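Ribokinase, putative (Burkholderia thailandensis, PDB 3B1N) is a nucleoside kinase of the PfkB (ribokinase) family, binding ADP and the nucleoside mizoribine, and probably transfers phosphate from a nucleotide to nucleosides. Local coordinates at residues A10-M15 with A103-D108; R43-G48 with A285-Q290; M15-R20 with L35-P40. All blocks are in the same frame, centred on the assembly; numbering follows the deposited sequence.

Contact 1. Residues A10-M15 with A103-D108. With MZR (5-hydroxy-1-(beta-D-ribofuranosyl)-1H-imidazole-4-carboxamide), chain F.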
loop_
_atom_site.group_PDB
_atom_site.type_symbol
_atom_site.label_atom_id
_atom_site.label_comp_id
_atom_site.label_asym_id
_atom_site.label_seq_id
_atom_site.Cartn_x
_atom_site.Cartn_y
_atom_site.Cartn_z
ATOM N N ALA B 10 17.081 -3.965 -0.057
ATOM C CA ALA B 10 15.992 -3.502 -0.961
ATOM C C ALA B 10 15.950 -2.023 -1.044
ATOM O O ALA B 10 16.470 -1.312 -0.178
ATOM C CB ALA B 10 14.620 -4.069 -0.444
ATOM N N TYR B 11 15.319 -1.531 -2.123
ATOM C CA TYR B 11 14.971 -0.119 -2.213
ATOM C C TYR B 11 13.508 0.039 -1.848
ATOM O O TYR B 11 12.655 -0.681 -2.363
ATOM C CB TYR B 11 15.189 0.339 -3.670
ATOM C CG TYR B 11 16.644 0.366 -4.046
ATOM C CD1 TYR B 11 17.541 1.213 -3.398
ATOM C CD2 TYR B 11 17.149 -0.512 -4.999
ATOM C CE1 TYR B 11 18.883 1.237 -3.748
ATOM C CE2 TYR B 11 18.502 -0.515 -5.353
ATOM C CZ TYR B 11 19.361 0.369 -4.728
ATOM O OH TYR B 11 20.693 0.415 -5.070
ATOM N N ASP B 12 13.254 0.996 -0.956
ATOM C CA ASP B 12 11.924 1.214 -0.412
ATOM C C ASP B 12 11.257 2.446 -1.000
ATOM O O ASP B 12 11.890 3.500 -1.069
ATOM C CB ASP B 12 11.976 1.397 1.115
ATOM C CG ASP B 12 12.343 0.142 1.853
ATOM O OD1 ASP B 12 12.302 -0.963 1.301
ATOM O OD2 ASP B 12 12.585 0.279 3.056
ATOM N N ASN B 13 9.991 2.313 -1.393
ATOM C CA ASN B 13 9.160 3.490 -1.743
ATOM C C ASN B 13 8.091 3.541 -0.696
ATOM O O ASN B 13 7.251 2.651 -0.642
ATOM C CB ASN B 13 8.606 3.350 -3.163
ATOM C CG ASN B 13 9.707 3.639 -4.219
ATOM O OD1 ASN B 13 10.209 2.746 -4.856
ATOM N ND2 ASN B 13 10.112 4.906 -4.328
ATOM N N ILE B 14 8.222 4.540 0.181
ATOM C CA ILE B 14 7.378 4.622 1.369
ATOM C C ILE B 14 6.328 5.721 1.189
ATOM O O ILE B 14 6.652 6.910 0.929
ATOM C CB ILE B 14 8.222 4.901 2.590
ATOM C CG1 ILE B 14 9.193 3.714 2.809
ATOM C CG2 ILE B 14 7.303 5.070 3.840
ATOM C CD1 ILE B 14 10.366 4.063 3.699
ATOM N N MET B 15 5.090 5.292 1.373
ATOM C CA MET B 15 3.954 6.185 1.225
ATOM C C MET B 15 3.296 6.273 2.579
ATOM O O MET B 15 2.693 5.296 3.055
ATOM C CB MET B 15 3.035 5.571 0.185
ATOM C CG MET B 15 3.649 5.675 -1.253
ATOM S SD MET B 15 3.044 4.391 -2.346
ATOM C CE MET B 15 4.094 2.990 -1.840
ATOM N N ALA B 103 10.436 -2.531 -2.422
ATOM C CA ALA B 103 9.237 -2.594 -1.567
ATOM C C ALA B 103 8.441 -1.335 -1.753
ATOM O O ALA B 103 8.981 -0.236 -1.728
ATOM C CB ALA B 103 9.666 -2.702 -0.078
ATOM N N MET B 104 7.138 -1.503 -1.986
ATOM C CA MET B 104 6.231 -0.361 -2.037
ATOM C C MET B 104 5.427 -0.450 -0.744
ATOM O O MET B 104 4.649 -1.368 -0.559
ATOM C CB MET B 104 5.328 -0.454 -3.293
ATOM C CG MET B 104 6.072 -0.555 -4.623
ATOM S SD MET B 104 6.694 1.066 -5.132
ATOM C CE MET B 104 5.197 2.031 -5.265
ATOM N N ILE B 105 5.726 0.444 0.189
ATOM C CA ILE B 105 5.220 0.355 1.559
ATOM C C ILE B 105 4.227 1.478 1.867
ATOM O O ILE B 105 4.578 2.635 1.768
ATOM C CB ILE B 105 6.444 0.497 2.525
ATOM C CG1 ILE B 105 7.509 -0.538 2.175
ATOM C CG2 ILE B 105 5.998 0.430 4.038
ATOM C CD1 ILE B 105 8.844 -0.359 3.025
ATOM N N THR B 106 2.999 1.094 2.244
ATOM C CA THR B 106 2.062 2.109 2.743
ATOM C C THR B 106 1.921 2.044 4.240
ATOM O O THR B 106 1.599 0.979 4.775
ATOM C CB THR B 106 0.745 2.050 2.065
ATOM O OG1 THR B 106 0.958 2.141 0.662
ATOM C CG2 THR B 106 -0.112 3.222 2.637
ATOM N N THR B 107 2.308 3.125 4.923
ATOM C CA THR B 107 2.309 3.116 6.365
ATOM C C THR B 107 1.205 4.020 6.947
ATOM O O THR B 107 0.727 4.911 6.252
ATOM C CB THR B 107 3.752 3.467 6.919
ATOM O OG1 THR B 107 3.692 3.648 8.331
ATOM C CG2 THR B 107 4.361 4.714 6.254
ATOM N N ASP B 108 0.822 3.758 8.175
ATOM C CA ASP B 108 0.108 4.771 8.945
ATOM C C ASP B 108 0.959 5.132 10.134
ATOM O O ASP B 108 2.120 4.661 10.216
ATOM C CB ASP B 108 -1.332 4.381 9.324
ATOM C CG ASP B 108 -1.423 3.356 10.446
ATOM O OD1 ASP B 108 -0.381 2.918 11.014
ATOM O OD2 ASP B 108 -2.541 2.981 10.805
HETATM N N1 MZR F . 10.633 -9.896 2.651
HETATM O O3 MZR F . 12.112 -7.672 3.459
HETATM C C4 MZR F . 10.825 -7.097 3.375
HETATM C C5 MZR F . 9.613 -7.789 2.999
HETATM C C6 MZR F . 9.511 -9.198 2.613
HETATM O O6 MZR F . 8.372 -9.589 2.278
HETATM N N7 MZR F . 8.665 -6.815 3.074
HETATM C C8 MZR F . 9.258 -5.663 3.465
HETATM N N9 MZR F . 10.600 -5.821 3.655
HETATM C "C1'" MZR F . 11.555 -4.806 4.128
HETATM C "C2'" MZR F . 11.511 -3.439 3.467
HETATM O "O2'" MZR F . 12.469 -3.472 2.415
HETATM C "C3'" MZR F . 11.821 -2.489 4.652
HETATM O "O3'" MZR F . 13.006 -1.696 4.542
HETATM C "C4'" MZR F . 11.895 -3.390 5.856
HETATM O "O4'" MZR F . 11.154 -4.532 5.466
HETATM C "C5'" MZR F . 11.271 -2.742 7.069
HETATM O "O5'" MZR F . 11.432 -3.683 8.164
#

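Contact 2. Residues R43-G48 with A285-Q290. With MZR (5-hydroxy-1-(beta-D-ribofuranosyl)-1H-imidazole-4-carboxamide), chain F.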
loop_
_atom_site.group_PDB
_atom_site.type_symbol
_atom_site.label_atom_id
_atom_site.label_comp_id
_atom_site.label_asym_id
_atom_site.label_seq_id
_atom_site.Cartn_x
_atom_site.Cartn_y
_atom_site.Cartn_z
ATOM N N ARG B 43 10.781 8.702 -4.318
ATOM C CA ARG B 43 12.190 8.708 -3.983
ATOM C C ARG B 43 12.529 7.366 -3.368
ATOM O O ARG B 43 11.882 6.941 -2.406
ATOM C CB ARG B 43 12.475 9.790 -2.957
ATOM C CG ARG B 43 13.522 10.764 -3.379
ATOM C CD ARG B 43 13.267 12.157 -2.754
ATOM N NE ARG B 43 12.682 12.118 -1.405
ATOM C CZ ARG B 43 13.294 11.660 -0.313
ATOM N NH1 ARG B 43 14.517 11.147 -0.393
ATOM N NH2 ARG B 43 12.668 11.689 0.855
ATOM N N ARG B 44 13.505 6.689 -3.943
ATOM C CA ARG B 44 13.862 5.410 -3.345
ATOM C C ARG B 44 14.825 5.575 -2.179
ATOM O O ARG B 44 15.798 6.329 -2.202
ATOM C CB ARG B 44 14.293 4.369 -4.388
ATOM C CG ARG B 44 13.193 4.055 -5.397
ATOM C CD ARG B 44 13.367 2.679 -6.005
ATOM N NE ARG B 44 14.674 2.469 -6.624
ATOM C CZ ARG B 44 15.036 1.326 -7.207
ATOM N NH1 ARG B 44 14.184 0.295 -7.240
ATOM N NH2 ARG B 44 16.256 1.214 -7.740
ATOM N N GLU B 45 14.486 4.874 -1.118
ATOM C CA GLU B 45 15.242 4.953 0.123
ATOM C C GLU B 45 15.964 3.623 0.259
ATOM O O GLU B 45 15.505 2.562 -0.203
ATOM C CB GLU B 45 14.320 5.097 1.321
ATOM C CG GLU B 45 13.414 6.317 1.400
ATOM C CD GLU B 45 14.104 7.583 1.795
ATOM O OE1 GLU B 45 15.359 7.609 1.873
ATOM O OE2 GLU B 45 13.350 8.567 2.032
ATOM N N PHE B 46 17.099 3.662 0.931
ATOM C CA PHE B 46 17.807 2.433 1.214
ATOM C C PHE B 46 17.125 1.636 2.319
ATOM O O PHE B 46 16.875 2.181 3.411
ATOM C CB PHE B 46 19.268 2.778 1.621
ATOM C CG PHE B 46 20.037 3.454 0.524
ATOM C CD1 PHE B 46 20.529 2.729 -0.537
ATOM C CD2 PHE B 46 20.200 4.845 0.544
ATOM C CE1 PHE B 46 21.256 3.359 -1.555
ATOM C CE2 PHE B 46 20.909 5.491 -0.492
ATOM C CZ PHE B 46 21.425 4.754 -1.527
ATOM N N GLY B 47 16.855 0.346 2.033
ATOM C CA GLY B 47 16.026 -0.455 2.907
ATOM C C GLY B 47 16.376 -1.914 2.811
ATOM O O GLY B 47 17.519 -2.267 2.517
ATOM N N GLY B 48 15.401 -2.748 3.119
ATOM C CA GLY B 48 15.610 -4.189 3.299
ATOM C C GLY B 48 16.041 -4.430 4.731
ATOM O O GLY B 48 16.761 -3.612 5.360
ATOM N N ALA B 285 11.977 9.449 14.062
ATOM C CA ALA B 285 12.043 10.904 13.888
ATOM C C ALA B 285 12.472 11.353 12.483
ATOM O O ALA B 285 12.571 12.570 12.214
ATOM C CB ALA B 285 12.931 11.536 14.962
ATOM N N HIS B 286 12.726 10.394 11.576
ATOM C CA HIS B 286 13.204 10.730 10.248
ATOM C C HIS B 286 12.561 9.811 9.223
ATOM O O HIS B 286 12.139 8.697 9.548
ATOM C CB HIS B 286 14.737 10.657 10.170
ATOM C CG HIS B 286 15.419 11.489 11.199
ATOM N ND1 HIS B 286 15.770 12.808 10.982
ATOM C CD2 HIS B 286 15.747 11.209 12.485
ATOM C CE1 HIS B 286 16.298 13.297 12.095
ATOM N NE2 HIS B 286 16.319 12.341 13.013
ATOM N N GLN B 287 12.507 10.279 7.979
ATOM C CA GLN B 287 11.815 9.594 6.894
ATOM C C GLN B 287 12.752 8.568 6.319
ATOM O O GLN B 287 13.848 8.956 5.896
ATOM C CB GLN B 287 11.529 10.647 5.797
ATOM C CG GLN B 287 10.894 10.092 4.553
ATOM C CD GLN B 287 9.615 9.396 4.856
ATOM O OE1 GLN B 287 8.824 9.872 5.686
ATOM N NE2 GLN B 287 9.390 8.241 4.215
ATOM N N GLY B 288 12.327 7.310 6.228
ATOM C CA GLY B 288 13.176 6.288 5.630
ATOM C C GLY B 288 13.656 5.420 6.786
ATOM O O GLY B 288 13.789 5.901 7.921
ATOM N N PRO B 289 13.992 4.159 6.518
ATOM C CA PRO B 289 14.517 3.305 7.602
ATOM C C PRO B 289 15.946 3.650 8.018
ATOM O O PRO B 289 16.317 3.241 9.124
ATOM C CB PRO B 289 14.427 1.879 7.023
ATOM C CG PRO B 289 14.247 2.064 5.560
ATOM C CD PRO B 289 13.658 3.396 5.290
ATOM N N GLN B 290 16.731 4.365 7.191
ATOM C CA GLN B 290 18.149 4.574 7.514
ATOM C C GLN B 290 18.593 6.036 7.448
ATOM O O GLN B 290 19.790 6.313 7.392
ATOM C CB GLN B 290 19.043 3.734 6.591
ATOM C CG GLN B 290 18.808 2.215 6.620
ATOM C CD GLN B 290 19.631 1.515 5.529
ATOM O OE1 GLN B 290 20.744 1.995 5.170
ATOM N NE2 GLN B 290 19.178 0.354 5.084
HETATM N N1 MZR F . 10.633 -9.896 2.651
HETATM O O3 MZR F . 12.112 -7.672 3.459
HETATM C C4 MZR F . 10.825 -7.097 3.375
HETATM C C5 MZR F . 9.613 -7.789 2.999
HETATM C C6 MZR F . 9.511 -9.198 2.613
HETATM O O6 MZR F . 8.372 -9.589 2.278
HETATM N N7 MZR F . 8.665 -6.815 3.074
HETATM C C8 MZR F . 9.258 -5.663 3.465
HETATM N N9 MZR F . 10.600 -5.821 3.655
HETATM C "C1'" MZR F . 11.555 -4.806 4.128
HETATM C "C2'" MZR F . 11.511 -3.439 3.467
HETATM O "O2'" MZR F . 12.469 -3.472 2.415
HETATM C "C3'" MZR F . 11.821 -2.489 4.652
HETATM O "O3'" MZR F . 13.006 -1.696 4.542
HETATM C "C4'" MZR F . 11.895 -3.390 5.856
HETATM O "O4'" MZR F . 11.154 -4.532 5.466
HETATM C "C5'" MZR F . 11.271 -2.742 7.069
HETATM O "O5'" MZR F . 11.432 -3.683 8.164
HETATM O O HOH W 1 14.206 10.940 3.154
HETATM O O HOH W 2 10.711 8.167 1.862
HETATM O O HOH W 3 16.519 4.707 4.378
#

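Contact 3. Residues M15-R20 with L35-P40. With MZR (5-hydroxy-1-(beta-D-ribofuranosyl)-1H-imidazole-4-carboxamide), chain C.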
loop_
_atom_site.group_PDB
_atom_site.type_symbol
_atom_site.label_atom_id
_atom_site.label_comp_id
_atom_site.label_asym_id
_atom_site.label_seq_id
_atom_site.Cartn_x
_atom_site.Cartn_y
_atom_site.Cartn_z
ATOM N N MET B 15 5.090 5.292 1.373
ATOM C CA MET B 15 3.954 6.185 1.225
ATOM C C MET B 15 3.296 6.273 2.579
ATOM O O MET B 15 2.693 5.296 3.055
ATOM C CB MET B 15 3.035 5.571 0.185
ATOM C CG MET B 15 3.649 5.675 -1.253
ATOM S SD MET B 15 3.044 4.391 -2.346
ATOM C CE MET B 15 4.094 2.990 -1.840
ATOM N N THR B 16 3.456 7.445 3.193
ATOM C CA THR B 16 3.057 7.702 4.570
ATOM C C THR B 16 1.651 8.284 4.628
ATOM O O THR B 16 1.449 9.434 4.212
ATOM C CB THR B 16 3.963 8.777 5.250
ATOM O OG1 THR B 16 5.336 8.394 5.165
ATOM C CG2 THR B 16 3.613 8.889 6.725
ATOM N N PHE B 17 0.706 7.501 5.123
ATOM C CA PHE B 17 -0.663 8.068 5.356
ATOM C C PHE B 17 -0.570 8.773 6.673
ATOM O O PHE B 17 -0.254 8.141 7.705
ATOM C CB PHE B 17 -1.726 6.985 5.398
ATOM C CG PHE B 17 -3.094 7.487 5.823
ATOM C CD1 PHE B 17 -3.754 8.396 4.996
ATOM C CD2 PHE B 17 -3.725 7.012 6.982
ATOM C CE1 PHE B 17 -4.989 8.876 5.347
ATOM C CE2 PHE B 17 -4.988 7.522 7.346
ATOM C CZ PHE B 17 -5.586 8.469 6.521
ATOM N N GLU B 18 -0.873 10.075 6.631
ATOM C CA GLU B 18 -0.763 10.898 7.861
ATOM C C GLU B 18 -2.029 10.750 8.674
ATOM O O GLU B 18 -2.915 11.625 8.676
ATOM C CB GLU B 18 -0.484 12.358 7.514
ATOM C CG GLU B 18 0.783 12.548 6.718
ATOM C CD GLU B 18 2.036 12.222 7.482
ATOM O OE1 GLU B 18 2.000 12.232 8.731
ATOM O OE2 GLU B 18 3.067 11.952 6.816
ATOM N N GLY B 19 -2.135 9.630 9.361
ATOM C CA GLY B 19 -3.346 9.249 10.072
ATOM C C GLY B 19 -3.230 7.833 10.534
ATOM O O GLY B 19 -2.128 7.281 10.544
ATOM N N ARG B 20 -4.352 7.255 10.916
ATOM C CA ARG B 20 -4.423 5.918 11.486
ATOM C C ARG B 20 -5.449 5.145 10.701
ATOM O O ARG B 20 -6.615 5.565 10.637
ATOM C CB ARG B 20 -4.854 6.005 12.957
ATOM C CG ARG B 20 -3.695 6.541 13.865
ATOM C CD ARG B 20 -4.224 6.758 15.305
ATOM N NE ARG B 20 -4.634 5.518 15.967
ATOM C CZ ARG B 20 -5.843 5.278 16.437
ATOM N NH1 ARG B 20 -6.831 6.151 16.294
ATOM N NH2 ARG B 20 -6.073 4.146 17.052
ATOM N N LEU B 35 -8.729 4.875 0.778
ATOM C CA LEU B 35 -8.023 6.135 1.033
ATOM C C LEU B 35 -7.370 6.589 -0.258
ATOM O O LEU B 35 -6.939 5.757 -1.060
ATOM C CB LEU B 35 -6.888 5.945 2.075
ATOM C CG LEU B 35 -7.301 5.609 3.499
ATOM C CD1 LEU B 35 -6.041 5.235 4.266
ATOM C CD2 LEU B 35 -8.042 6.821 4.144
ATOM N N SER B 36 -7.201 7.897 -0.444
ATOM C CA SER B 36 -6.390 8.410 -1.535
ATOM C C SER B 36 -5.801 9.694 -0.994
ATOM O O SER B 36 -6.523 10.644 -0.659
ATOM C CB SER B 36 -7.224 8.614 -2.833
ATOM O OG SER B 36 -6.370 9.008 -3.925
ATOM N N PHE B 37 -4.484 9.706 -0.895
ATOM C CA PHE B 37 -3.793 10.808 -0.207
ATOM C C PHE B 37 -2.631 11.272 -1.069
ATOM O O PHE B 37 -2.011 10.468 -1.814
ATOM C CB PHE B 37 -3.357 10.400 1.209
ATOM C CG PHE B 37 -2.477 9.168 1.287
ATOM C CD1 PHE B 37 -1.080 9.293 1.293
ATOM C CD2 PHE B 37 -3.041 7.887 1.380
ATOM C CE1 PHE B 37 -0.237 8.128 1.397
ATOM C CE2 PHE B 37 -2.221 6.757 1.450
ATOM C CZ PHE B 37 -0.813 6.882 1.455
ATOM N N LEU B 38 -2.317 12.569 -1.000
ATOM C CA LEU B 38 -1.237 13.114 -1.826
ATOM C C LEU B 38 0.121 12.725 -1.290
ATOM O O LEU B 38 0.378 12.705 -0.052
ATOM C CB LEU B 38 -1.288 14.650 -1.881
ATOM C CG LEU B 38 -2.387 15.285 -2.727
ATOM C CD1 LEU B 38 -1.970 16.752 -2.921
ATOM C CD2 LEU B 38 -2.702 14.616 -4.078
ATOM N N VAL B 39 1.003 12.417 -2.230
ATOM C CA VAL B 39 2.395 12.129 -1.899
ATOM C C VAL B 39 3.316 12.926 -2.811
ATOM O O VAL B 39 2.916 13.306 -3.933
ATOM C CB VAL B 39 2.735 10.626 -1.957
ATOM C CG1 VAL B 39 1.927 9.862 -0.896
ATOM C CG2 VAL B 39 2.477 10.030 -3.341
ATOM N N PRO B 40 4.550 13.215 -2.343
ATOM C CA PRO B 40 5.526 13.880 -3.203
ATOM C C PRO B 40 6.171 12.953 -4.203
ATOM O O PRO B 40 5.853 11.735 -4.260
ATOM C CB PRO B 40 6.577 14.379 -2.204
ATOM C CG PRO B 40 6.473 13.445 -1.042
ATOM C CD PRO B 40 4.998 13.088 -0.946
HETATM N N1 MZR C . -7.796 11.928 -7.664
HETATM O O3 MZR C . -8.063 10.146 -9.662
HETATM C C4 MZR C . -7.601 9.258 -8.668
HETATM C C5 MZR C . -7.246 9.638 -7.312
HETATM C C6 MZR C . -7.368 11.018 -6.821
HETATM O O6 MZR C . -7.051 11.256 -5.620
HETATM N N7 MZR C . -6.874 8.476 -6.735
HETATM C C8 MZR C . -6.951 7.440 -7.639
HETATM N N9 MZR C . -7.363 7.952 -8.860
HETATM C "C1'" MZR C . -7.655 7.171 -10.072
HETATM C "C2'" MZR C . -6.590 6.196 -10.523
HETATM O "O2'" MZR C . -5.761 6.884 -11.463
HETATM C "C3'" MZR C . -7.401 4.978 -11.016
HETATM O "O3'" MZR C . -7.220 4.733 -12.437
HETATM C "C4'" MZR C . -8.852 5.305 -10.708
HETATM O "O4'" MZR C . -8.718 6.318 -9.680
HETATM C "C5'" MZR C . -9.602 4.121 -10.096
HETATM O "O5'" MZR C . -11.083 4.234 -9.933
HETATM O O HOH W 4 2.210 11.393 2.600
#

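Contact 1. Residues A10-M15 with A103-D108
Chi1 of Asp12 (-69°) puts CG anti to the carbonyl carbon, beside the backbone N. The Asp12 side chain shares a sheet face with Ala103, and OD1 of Asp12 lies 3.4 Å from Ala103 CB. In Met15 the bend at chi3 (-80°) turns CE back over the neighbouring strand, 3.6 Å from Ile105 N. The two strands are central, parallel neighbours in the four-stranded mixed sheet that forms the lid of this PfkB-family kinase; their axes are 22° apart. Asn13 and Met15 each give their N-H to, and take one through their O from, the strand 103-107, while Tyr11 O accepts from Ala103 N. Asn13 N is 2.8 Å from Ala103 O and Met15 N 2.7 Å from Ile105 O; the register runs from Asp12 beside Ala103 to Met15 beside Thr106. Side chains alternate: Asn13, Met15, Met104 and Thr106 share one face, where Met15 also packs on Ala116 of the second subunit. Asp12, Ile14, Ala103 and Ile105 share the other, with Ile105 CD1 3.7 Å from Asp12 CG. On that second face the carboxylate grips the mizoribine ribose with both oxygens: O2' donates to Asp12 OD1 at 2.8 Å, and O3' to Asp12 OD2 at 2.5 Å.

Contact 2. Residues R43-G48 with A285-Q290
Glu45 and Gln287 cross at about a right angle, and a water joins their polar ends. Glu45 CB already points toward the loop 285-290, and the bend at chi2 (-76°) sets CD 4.2 Å from Gly288 CA. Gln287 has CG anti to the backbone N (chi1 176°), which puts that CG 3.8 Å from Glu45 OE2; the bend at chi2 then turns CD and the amide aside. The carboxylate and amide planes are 35° apart, and the joining water donates to Glu45 OE2 and accepts from Gln287 NE2, each at 2.7 Å. A second water donates a hydrogen bond to Glu45 OE2 and accepts from Arg43 NH2, lying at the edge of the guanidinium in its plane; its bond to Gln287 O is weak. Arg43 NH2 also forms a salt bridge to Glu45 OE2 at 3.4 Å.

Farther along, Gln290 runs extended past the Phe46 carbonyl. Its NE2 comes within 3.4 Å of Phe46 O at a poor angle, and is instead bonded to Asn52 and Tyr78, while OE1 takes a bond from Arg81. Pro289 CG packs at 3.4 Å from the same Phe46 O, which a third water links to Gln290 N. Two residues after Phe46, Gly48, the N-cap of helix 49-59, donates through N to mizoribine O3' at 3.0 Å. Two waters thus bridge the segments firmly and one only weakly, alongside van der Waals packing; the Arg43 pairing and two water donors probably favour an ionised Glu45 carboxylate.

Contact 3. Residues M15-R20 with L35-P40
Phe17 and Leu35 make the tight part of this contact. Leu35 CD1 sits squarely over one face of the Phe17 ring, 3.7 Å from its centroid and only 1° off the normal, a CH-pi contact. Its other methyl, CD2, reaches toward the rim, 3.8 Å from Phe17 CZ. Phe37 joins from the same strand. Its CG occupies the crowded position between backbone N and carbonyl carbon (chi1 56°), and its ring face lies against the Phe17 backbone: Phe17 CA stands 4.1 Å from the Phe37 centroid, over the face but offset toward the rim. The two rings meet obliquely, planes 57° apart, and they touch where Phe17 CD1 meets Phe37 CD2 at 3.7 Å. The rim atom Phe37 CE1 also approaches Thr16 O closely, to 3.5 Å.

Toward Met15 and Val39 the fit is looser. Met15 CB stays 4.3 Å from Phe37 CZ, and the rest of the Met15 side chain leads away. Solvent enters on this side: a water held firmly by Thr16 O, to which it donates at 2.6 Å, reaches Leu38 O only weakly. Ser36 turns away from the contact, with OG 2.9 Å from O6 of a mizoribine held in the second subunit's pocket.

His24 meets the Phe17 ring edge-to-face, and Phe37 also packs on Thr106 of strand 101-107. Strand 35-38 pairs in parallel with a strand of the second subunit, so it lies between the end of strand 10-16 and the neighbouring chain.

How the contacts relate
All three contacts gather around strand 10-16 of the lid sheet. Contact 1 pairs it with strand 101-107; contact 2 lies about 9 Å away between centres and reaches strand 45-47 on its other side, through the backbone pairs Ala10 with Gly47 and Asp12 with Glu45. Contact 3, about 12 Å from contact 1 and 16 Å from contact 2, shares Met15 with contact 1 and lies at the strand's far end. Along the chain, contact 3 is nested within the loop closed by contact 1, while contacts 1 and 2 interleave. Contacts 1 and 2 both touch the same mizoribine in this subunit's nucleoside pocket, whereas contact 3 carries Ser36 to the partner's.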